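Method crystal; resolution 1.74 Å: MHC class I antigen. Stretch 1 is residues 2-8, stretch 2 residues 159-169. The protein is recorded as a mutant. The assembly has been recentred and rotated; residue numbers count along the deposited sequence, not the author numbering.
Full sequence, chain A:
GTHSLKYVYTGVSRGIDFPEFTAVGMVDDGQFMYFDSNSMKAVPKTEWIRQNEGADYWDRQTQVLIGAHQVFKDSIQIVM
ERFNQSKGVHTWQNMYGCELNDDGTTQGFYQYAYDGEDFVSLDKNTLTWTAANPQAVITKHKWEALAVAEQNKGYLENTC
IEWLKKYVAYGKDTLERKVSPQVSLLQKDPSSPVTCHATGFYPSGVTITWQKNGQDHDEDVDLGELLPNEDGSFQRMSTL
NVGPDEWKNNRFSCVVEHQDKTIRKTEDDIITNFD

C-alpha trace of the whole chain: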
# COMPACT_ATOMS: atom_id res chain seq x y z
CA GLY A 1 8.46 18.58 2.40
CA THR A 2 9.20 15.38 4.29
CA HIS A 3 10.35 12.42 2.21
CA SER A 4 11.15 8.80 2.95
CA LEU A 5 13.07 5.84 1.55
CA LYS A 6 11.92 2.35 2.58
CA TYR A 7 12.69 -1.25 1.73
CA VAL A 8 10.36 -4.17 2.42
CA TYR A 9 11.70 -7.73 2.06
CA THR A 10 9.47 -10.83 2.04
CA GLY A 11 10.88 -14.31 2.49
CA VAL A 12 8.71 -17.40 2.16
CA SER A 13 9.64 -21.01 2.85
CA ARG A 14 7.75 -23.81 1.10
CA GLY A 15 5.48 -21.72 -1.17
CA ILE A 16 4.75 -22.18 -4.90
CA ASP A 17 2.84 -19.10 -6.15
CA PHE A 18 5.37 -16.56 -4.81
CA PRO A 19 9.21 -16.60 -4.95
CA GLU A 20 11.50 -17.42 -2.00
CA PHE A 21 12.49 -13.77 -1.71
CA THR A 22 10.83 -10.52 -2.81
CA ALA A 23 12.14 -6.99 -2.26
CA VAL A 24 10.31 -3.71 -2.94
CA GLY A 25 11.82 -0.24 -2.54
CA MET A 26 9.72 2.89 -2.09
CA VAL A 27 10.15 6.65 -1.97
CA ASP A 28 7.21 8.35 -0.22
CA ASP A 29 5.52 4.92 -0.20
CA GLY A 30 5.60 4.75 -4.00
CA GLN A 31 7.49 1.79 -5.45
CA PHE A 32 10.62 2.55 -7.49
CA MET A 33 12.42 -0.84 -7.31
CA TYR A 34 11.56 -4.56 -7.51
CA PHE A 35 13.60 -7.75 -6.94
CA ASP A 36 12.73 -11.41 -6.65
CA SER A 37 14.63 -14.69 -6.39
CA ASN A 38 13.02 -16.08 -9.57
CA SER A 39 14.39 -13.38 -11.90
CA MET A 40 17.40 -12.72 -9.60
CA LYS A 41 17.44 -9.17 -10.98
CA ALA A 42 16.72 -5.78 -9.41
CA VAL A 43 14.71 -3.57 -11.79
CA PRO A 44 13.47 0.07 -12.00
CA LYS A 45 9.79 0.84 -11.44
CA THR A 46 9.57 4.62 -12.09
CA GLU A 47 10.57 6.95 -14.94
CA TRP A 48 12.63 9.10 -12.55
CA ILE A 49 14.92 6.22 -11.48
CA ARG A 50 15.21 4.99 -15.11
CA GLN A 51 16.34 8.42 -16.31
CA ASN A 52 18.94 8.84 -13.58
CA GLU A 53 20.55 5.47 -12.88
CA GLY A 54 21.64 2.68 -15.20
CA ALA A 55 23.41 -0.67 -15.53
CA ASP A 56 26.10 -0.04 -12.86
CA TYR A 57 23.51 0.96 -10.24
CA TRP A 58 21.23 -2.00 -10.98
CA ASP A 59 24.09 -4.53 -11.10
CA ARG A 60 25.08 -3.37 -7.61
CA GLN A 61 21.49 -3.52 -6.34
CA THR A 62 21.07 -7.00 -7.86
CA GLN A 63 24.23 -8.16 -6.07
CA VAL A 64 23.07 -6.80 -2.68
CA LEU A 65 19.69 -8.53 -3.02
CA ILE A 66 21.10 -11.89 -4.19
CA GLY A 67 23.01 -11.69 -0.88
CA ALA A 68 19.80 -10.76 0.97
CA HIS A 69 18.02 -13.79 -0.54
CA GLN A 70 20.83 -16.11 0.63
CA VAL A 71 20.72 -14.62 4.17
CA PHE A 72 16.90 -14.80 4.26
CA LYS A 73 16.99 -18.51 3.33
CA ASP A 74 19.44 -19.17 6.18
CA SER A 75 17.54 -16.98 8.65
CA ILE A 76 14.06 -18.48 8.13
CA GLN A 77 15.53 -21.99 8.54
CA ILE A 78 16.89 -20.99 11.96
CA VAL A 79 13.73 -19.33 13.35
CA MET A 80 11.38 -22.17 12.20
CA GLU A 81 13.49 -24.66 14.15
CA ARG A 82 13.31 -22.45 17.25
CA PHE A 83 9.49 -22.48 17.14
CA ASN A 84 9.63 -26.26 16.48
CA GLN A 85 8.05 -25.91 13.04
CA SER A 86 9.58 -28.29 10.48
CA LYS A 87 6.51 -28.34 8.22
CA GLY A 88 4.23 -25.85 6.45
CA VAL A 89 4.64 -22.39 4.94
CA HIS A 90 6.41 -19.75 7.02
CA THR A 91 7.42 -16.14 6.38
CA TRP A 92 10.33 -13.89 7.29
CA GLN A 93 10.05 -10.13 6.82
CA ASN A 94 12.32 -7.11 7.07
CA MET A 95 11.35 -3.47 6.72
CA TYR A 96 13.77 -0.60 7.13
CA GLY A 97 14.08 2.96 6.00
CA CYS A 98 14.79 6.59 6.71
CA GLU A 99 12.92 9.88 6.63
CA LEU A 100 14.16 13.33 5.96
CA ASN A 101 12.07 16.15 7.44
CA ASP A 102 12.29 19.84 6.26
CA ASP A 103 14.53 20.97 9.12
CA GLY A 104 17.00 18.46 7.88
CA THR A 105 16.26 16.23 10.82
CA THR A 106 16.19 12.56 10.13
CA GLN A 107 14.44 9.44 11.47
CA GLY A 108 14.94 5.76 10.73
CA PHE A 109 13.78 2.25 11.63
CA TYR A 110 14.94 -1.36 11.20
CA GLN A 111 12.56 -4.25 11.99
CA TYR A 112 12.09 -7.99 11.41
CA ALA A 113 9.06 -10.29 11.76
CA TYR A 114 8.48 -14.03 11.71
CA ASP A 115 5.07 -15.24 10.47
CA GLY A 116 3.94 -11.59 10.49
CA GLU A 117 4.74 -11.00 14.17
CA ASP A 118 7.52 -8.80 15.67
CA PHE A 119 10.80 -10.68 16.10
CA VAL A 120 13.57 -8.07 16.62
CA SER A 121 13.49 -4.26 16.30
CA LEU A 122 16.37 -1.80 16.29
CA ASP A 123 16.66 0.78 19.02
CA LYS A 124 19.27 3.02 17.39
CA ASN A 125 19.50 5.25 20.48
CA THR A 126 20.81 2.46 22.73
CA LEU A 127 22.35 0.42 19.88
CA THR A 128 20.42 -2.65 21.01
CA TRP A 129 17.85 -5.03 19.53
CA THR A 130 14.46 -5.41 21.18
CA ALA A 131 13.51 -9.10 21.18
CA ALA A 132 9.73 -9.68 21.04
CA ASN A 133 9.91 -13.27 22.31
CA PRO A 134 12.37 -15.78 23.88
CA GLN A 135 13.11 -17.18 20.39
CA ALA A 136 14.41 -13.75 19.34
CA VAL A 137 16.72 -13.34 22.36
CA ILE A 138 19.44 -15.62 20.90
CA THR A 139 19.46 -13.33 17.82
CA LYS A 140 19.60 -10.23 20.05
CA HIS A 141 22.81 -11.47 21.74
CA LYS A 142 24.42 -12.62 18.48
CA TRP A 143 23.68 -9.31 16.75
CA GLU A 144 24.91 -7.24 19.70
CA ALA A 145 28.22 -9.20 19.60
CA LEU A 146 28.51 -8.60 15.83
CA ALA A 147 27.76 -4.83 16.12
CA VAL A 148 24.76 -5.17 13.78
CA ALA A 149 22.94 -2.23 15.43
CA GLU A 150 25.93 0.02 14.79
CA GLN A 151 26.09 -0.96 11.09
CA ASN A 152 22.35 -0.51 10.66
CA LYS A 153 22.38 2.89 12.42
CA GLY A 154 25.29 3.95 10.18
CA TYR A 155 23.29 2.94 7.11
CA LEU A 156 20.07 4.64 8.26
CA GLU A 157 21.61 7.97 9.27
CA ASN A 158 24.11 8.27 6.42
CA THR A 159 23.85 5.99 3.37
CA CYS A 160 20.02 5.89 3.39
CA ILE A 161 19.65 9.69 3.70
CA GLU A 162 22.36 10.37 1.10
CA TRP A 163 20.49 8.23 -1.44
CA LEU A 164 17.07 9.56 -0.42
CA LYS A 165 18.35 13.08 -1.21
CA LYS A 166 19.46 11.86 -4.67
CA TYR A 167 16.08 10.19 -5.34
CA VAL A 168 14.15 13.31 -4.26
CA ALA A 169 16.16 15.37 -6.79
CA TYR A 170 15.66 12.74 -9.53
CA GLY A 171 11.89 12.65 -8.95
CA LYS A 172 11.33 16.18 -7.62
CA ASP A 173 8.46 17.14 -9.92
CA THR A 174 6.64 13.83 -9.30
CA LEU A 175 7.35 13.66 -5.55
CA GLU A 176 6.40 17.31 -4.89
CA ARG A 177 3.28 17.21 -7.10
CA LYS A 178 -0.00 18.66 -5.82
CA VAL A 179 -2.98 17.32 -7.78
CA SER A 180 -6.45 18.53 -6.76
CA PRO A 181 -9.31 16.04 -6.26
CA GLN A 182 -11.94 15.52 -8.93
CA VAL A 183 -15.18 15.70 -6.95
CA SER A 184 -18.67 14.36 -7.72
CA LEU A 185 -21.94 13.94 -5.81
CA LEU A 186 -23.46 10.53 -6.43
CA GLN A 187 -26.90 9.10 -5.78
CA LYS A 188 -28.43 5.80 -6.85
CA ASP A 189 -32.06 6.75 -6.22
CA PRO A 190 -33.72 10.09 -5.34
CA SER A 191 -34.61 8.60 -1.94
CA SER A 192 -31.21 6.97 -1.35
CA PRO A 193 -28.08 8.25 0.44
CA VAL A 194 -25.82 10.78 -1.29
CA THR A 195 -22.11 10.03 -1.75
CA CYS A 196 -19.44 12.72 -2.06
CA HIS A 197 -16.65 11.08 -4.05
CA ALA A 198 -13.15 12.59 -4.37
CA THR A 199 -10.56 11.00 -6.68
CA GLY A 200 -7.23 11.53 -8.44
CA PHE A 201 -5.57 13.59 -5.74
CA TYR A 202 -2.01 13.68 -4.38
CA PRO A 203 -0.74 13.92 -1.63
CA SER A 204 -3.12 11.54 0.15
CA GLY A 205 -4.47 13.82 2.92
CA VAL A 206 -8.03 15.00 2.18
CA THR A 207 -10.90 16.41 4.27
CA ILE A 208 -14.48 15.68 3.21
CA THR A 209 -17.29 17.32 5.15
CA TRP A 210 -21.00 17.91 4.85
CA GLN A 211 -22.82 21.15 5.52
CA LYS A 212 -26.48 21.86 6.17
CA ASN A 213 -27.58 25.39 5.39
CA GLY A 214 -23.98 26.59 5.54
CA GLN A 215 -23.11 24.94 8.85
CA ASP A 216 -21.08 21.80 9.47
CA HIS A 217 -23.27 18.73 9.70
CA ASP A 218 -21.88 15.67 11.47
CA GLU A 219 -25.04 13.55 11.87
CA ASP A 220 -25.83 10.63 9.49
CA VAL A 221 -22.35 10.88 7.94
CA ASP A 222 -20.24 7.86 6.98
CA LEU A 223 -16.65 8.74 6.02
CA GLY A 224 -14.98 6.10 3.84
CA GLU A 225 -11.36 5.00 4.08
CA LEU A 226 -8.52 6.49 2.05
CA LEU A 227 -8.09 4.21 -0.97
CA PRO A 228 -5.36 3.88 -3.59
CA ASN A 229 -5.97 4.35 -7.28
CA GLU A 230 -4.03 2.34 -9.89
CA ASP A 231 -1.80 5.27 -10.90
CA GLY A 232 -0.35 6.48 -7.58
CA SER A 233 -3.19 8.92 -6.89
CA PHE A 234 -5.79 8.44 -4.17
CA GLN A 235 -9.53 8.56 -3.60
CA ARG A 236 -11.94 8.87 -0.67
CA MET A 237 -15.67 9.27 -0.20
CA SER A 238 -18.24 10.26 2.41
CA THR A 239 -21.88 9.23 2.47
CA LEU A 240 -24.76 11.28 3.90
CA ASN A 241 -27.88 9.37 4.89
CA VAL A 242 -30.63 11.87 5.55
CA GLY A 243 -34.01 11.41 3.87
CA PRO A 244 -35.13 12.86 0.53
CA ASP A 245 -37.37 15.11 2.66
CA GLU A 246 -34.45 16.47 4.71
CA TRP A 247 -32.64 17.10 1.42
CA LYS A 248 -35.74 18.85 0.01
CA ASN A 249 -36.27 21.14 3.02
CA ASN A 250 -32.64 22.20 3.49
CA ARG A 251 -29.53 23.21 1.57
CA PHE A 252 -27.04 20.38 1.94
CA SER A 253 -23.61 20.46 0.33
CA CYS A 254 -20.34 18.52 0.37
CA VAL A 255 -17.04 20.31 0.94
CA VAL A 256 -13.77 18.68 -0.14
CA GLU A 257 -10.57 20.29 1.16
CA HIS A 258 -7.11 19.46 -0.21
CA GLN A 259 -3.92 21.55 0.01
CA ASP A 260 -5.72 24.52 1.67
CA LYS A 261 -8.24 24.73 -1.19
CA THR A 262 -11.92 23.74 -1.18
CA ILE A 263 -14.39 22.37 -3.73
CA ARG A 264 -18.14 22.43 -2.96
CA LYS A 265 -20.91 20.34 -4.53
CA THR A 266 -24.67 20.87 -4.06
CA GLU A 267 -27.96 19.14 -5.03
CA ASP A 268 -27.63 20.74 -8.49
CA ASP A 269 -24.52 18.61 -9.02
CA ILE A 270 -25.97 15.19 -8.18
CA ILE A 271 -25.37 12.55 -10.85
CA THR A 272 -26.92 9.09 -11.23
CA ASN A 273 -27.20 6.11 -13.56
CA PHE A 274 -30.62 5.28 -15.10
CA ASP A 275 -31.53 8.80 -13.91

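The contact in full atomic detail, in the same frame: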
# COMPACT_ATOMS: atom_id res chain seq x y z
N THR A 2 8.60 16.60 3.77
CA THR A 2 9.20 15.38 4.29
C THR A 2 9.21 14.32 3.20
O THR A 2 8.28 14.24 2.39
CB THR A 2 8.42 14.88 5.54
OG1 THR A 2 8.50 15.87 6.57
CG2 THR A 2 8.98 13.56 6.07
N HIS A 3 10.27 13.52 3.15
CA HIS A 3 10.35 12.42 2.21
C HIS A 3 10.93 11.22 2.91
O HIS A 3 11.60 11.36 3.93
CB HIS A 3 11.19 12.78 0.99
CG HIS A 3 10.65 13.94 0.21
ND1 HIS A 3 9.50 13.85 -0.55
CD2 HIS A 3 11.08 15.21 0.08
CE1 HIS A 3 9.26 15.02 -1.11
NE2 HIS A 3 10.20 15.86 -0.74
N SER A 4 10.67 10.04 2.35
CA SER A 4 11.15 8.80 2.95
C SER A 4 11.63 7.80 1.91
O SER A 4 11.16 7.78 0.77
CB SER A 4 10.03 8.16 3.78
OG SER A 4 8.97 7.72 2.95
N LEU A 5 12.59 6.97 2.33
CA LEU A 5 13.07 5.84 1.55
C LEU A 5 12.87 4.59 2.41
O LEU A 5 13.27 4.57 3.58
CB LEU A 5 14.56 6.02 1.21
CG LEU A 5 15.32 4.83 0.59
CD1 LEU A 5 14.70 4.35 -0.71
CD2 LEU A 5 16.80 5.16 0.40
N LYS A 6 12.22 3.58 1.84
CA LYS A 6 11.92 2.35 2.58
C LYS A 6 12.11 1.11 1.73
O LYS A 6 11.81 1.10 0.53
CB LYS A 6 10.47 2.35 3.10
CG LYS A 6 10.10 3.52 4.00
CD LYS A 6 8.61 3.50 4.29
CE LYS A 6 8.18 4.66 5.18
NZ LYS A 6 6.70 4.61 5.37
N TYR A 7 12.60 0.05 2.36
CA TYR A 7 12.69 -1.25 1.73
C TYR A 7 11.87 -2.25 2.52
O TYR A 7 11.87 -2.23 3.75
CB TYR A 7 14.15 -1.70 1.61
CG TYR A 7 14.90 -0.89 0.59
CD1 TYR A 7 14.87 -1.23 -0.76
CD2 TYR A 7 15.62 0.24 0.97
CE1 TYR A 7 15.54 -0.48 -1.71
CE2 TYR A 7 16.29 1.01 0.02
CZ TYR A 7 16.25 0.63 -1.31
OH TYR A 7 16.91 1.38 -2.26
N VAL A 8 11.13 -3.09 1.80
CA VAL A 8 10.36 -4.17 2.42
C VAL A 8 10.74 -5.50 1.76
O VAL A 8 10.59 -5.66 0.55
CB VAL A 8 8.83 -3.91 2.41
CG1 VAL A 8 8.47 -2.72 3.30
CG2 VAL A 8 8.30 -3.72 1.00
N THR A 159 24.09 6.56 4.70
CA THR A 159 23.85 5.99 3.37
C THR A 159 22.40 6.16 2.87
O THR A 159 22.17 6.62 1.74
CB THR A 159 24.22 4.49 3.37
OG1 THR A 159 25.53 4.33 3.94
CG2 THR A 159 24.19 3.92 1.96
N CYS A 160 21.45 5.79 3.72
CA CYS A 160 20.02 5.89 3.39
C CYS A 160 19.60 7.32 3.04
O CYS A 160 18.93 7.56 2.02
CB CYS A 160 19.17 5.34 4.56
SG CYS A 160 17.41 5.14 4.21
N ILE A 161 19.98 8.27 3.89
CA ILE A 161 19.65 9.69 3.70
C ILE A 161 20.36 10.28 2.47
O ILE A 161 19.77 11.04 1.70
CB ILE A 161 19.96 10.51 4.99
CG1 ILE A 161 18.98 10.13 6.12
CG2 ILE A 161 19.96 12.01 4.73
CD1 ILE A 161 17.52 10.49 5.86
N GLU A 162 21.61 9.89 2.26
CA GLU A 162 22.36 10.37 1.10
C GLU A 162 21.66 9.98 -0.21
O GLU A 162 21.50 10.81 -1.12
CB GLU A 162 23.80 9.83 1.13
CG GLU A 162 24.65 10.42 2.25
CD GLU A 162 25.88 9.59 2.57
OE1 GLU A 162 26.33 8.82 1.70
OE2 GLU A 162 26.39 9.72 3.70
N TRP A 163 21.20 8.73 -0.27
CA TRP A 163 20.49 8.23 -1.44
C TRP A 163 19.08 8.80 -1.55
O TRP A 163 18.63 9.13 -2.65
CB TRP A 163 20.48 6.70 -1.46
CG TRP A 163 21.77 6.16 -2.00
CD1 TRP A 163 22.82 5.67 -1.29
CD2 TRP A 163 22.14 6.07 -3.38
NE1 TRP A 163 23.84 5.28 -2.14
CE2 TRP A 163 23.44 5.52 -3.43
CE3 TRP A 163 21.50 6.41 -4.58
CZ2 TRP A 163 24.12 5.29 -4.63
CZ3 TRP A 163 22.18 6.18 -5.78
CH2 TRP A 163 23.47 5.62 -5.79
N LEU A 164 18.38 8.92 -0.42
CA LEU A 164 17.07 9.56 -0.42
C LEU A 164 17.16 10.96 -1.06
O LEU A 164 16.37 11.29 -1.94
CB LEU A 164 16.48 9.64 0.99
CG LEU A 164 15.17 10.42 1.14
CD1 LEU A 164 14.06 9.89 0.23
CD2 LEU A 164 14.72 10.42 2.59
N LYS A 165 18.13 11.75 -0.63
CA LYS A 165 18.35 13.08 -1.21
C LYS A 165 18.52 13.04 -2.74
O LYS A 165 17.96 13.88 -3.46
CB LYS A 165 19.52 13.80 -0.53
CG LYS A 165 19.20 14.24 0.90
CD LYS A 165 20.42 14.83 1.60
CE LYS A 165 20.04 15.29 3.00
NZ LYS A 165 21.24 15.50 3.86
N LYS A 166 19.29 12.06 -3.23
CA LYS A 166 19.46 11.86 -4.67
C LYS A 166 18.14 11.53 -5.36
O LYS A 166 17.83 12.10 -6.41
CB LYS A 166 20.50 10.77 -4.97
CG LYS A 166 21.95 11.13 -4.70
CD LYS A 166 22.81 9.88 -4.79
CE LYS A 166 24.13 10.15 -5.48
NZ LYS A 166 23.96 10.42 -6.94
N TYR A 167 17.36 10.61 -4.77
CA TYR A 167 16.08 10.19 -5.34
C TYR A 167 15.07 11.34 -5.39
O TYR A 167 14.33 11.47 -6.37
CB TYR A 167 15.48 9.01 -4.56
CG TYR A 167 16.35 7.76 -4.52
CD1 TYR A 167 17.21 7.45 -5.58
CD2 TYR A 167 16.30 6.89 -3.44
CE1 TYR A 167 18.01 6.32 -5.56
CE2 TYR A 167 17.10 5.74 -3.40
CZ TYR A 167 17.95 5.46 -4.46
OH TYR A 167 18.74 4.34 -4.44
N VAL A 168 15.06 12.16 -4.34
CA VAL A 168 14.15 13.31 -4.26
C VAL A 168 14.46 14.29 -5.40
O VAL A 168 13.54 14.79 -6.04
CB VAL A 168 14.16 13.98 -2.87
CG1 VAL A 168 13.34 15.26 -2.87
CG2 VAL A 168 13.61 13.02 -1.82
N ALA A 169 15.75 14.52 -5.66
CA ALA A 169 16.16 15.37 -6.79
C ALA A 169 15.79 14.75 -8.14
O ALA A 169 15.27 15.45 -9.02
CB ALA A 169 17.64 15.69 -6.72

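Strand 3-8 crosses helix 159-169, the two N-to-C directions 117° apart and the axes 8.3 Å apart at closest approach. No hydrogen bond crosses between them; the contact is van der Waals packing, mostly of apolar side chains, with one CH-pi contact, and buries 380 Å² in all. Strand alternation selects the residues: the CA-to-CB bonds of His3 and Leu5 point toward the helix, those of Ser4 and Lys6 away from it. Leu5 is covered most. Its t/p rotamer (chi1 170°, chi2 59°) carries CD2 against the helix, where Leu5 CD2 lies 3.6 Å from Cys160 O, 3.9 Å from Cys160 SG, 4.4 Å from Trp163 CB and 3.9 Å from Tyr167 CE2. A branched aliphatic side chain suits this place: it packs against Cys160, Trp163, Leu164 and Tyr167 and leaves no polar group unpaired. Tyr167 (CB toward the strand, chi1 m, chi2 -31°) meets Leu5 CD2 with its ring edge; Cys160 (CB sideways, chi1 t) offers a compact sulfur, covalently bonded elsewhere in the structure. Leu164 answers with the same rotamer (174°, 56°): its CD1 sits 4.0 Å from Leu5 CB and 3.6 Å from Ser4 C, while its CD2 reaches 3.5 Å from His3 O. Ser4 thus contributes backbone here; its side chain comes no nearer than 5.3 Å to any helix atom. One turn on, Val168 (chi1 t) lays CG1 over one face of the His3 ring, 4.0 Å from the centroid and 29° off the normal, a CH-pi contact; Val168 CG2 comes 3.7 Å from His3 CG. The m rotamer of His3, with chi2 -71°, presents that face while ND1 is hydrogen-bonded elsewhere. Trp163 starts toward the strand at CB, but its end leads away, so it adds little. Tyr7, its CB sideways, uses a long m side chain to bring Tyr7 OH within 4.1 Å of Tyr167 OH; the two hydroxyls do not bond each other, and both find hydrogen-bonding partners elsewhere.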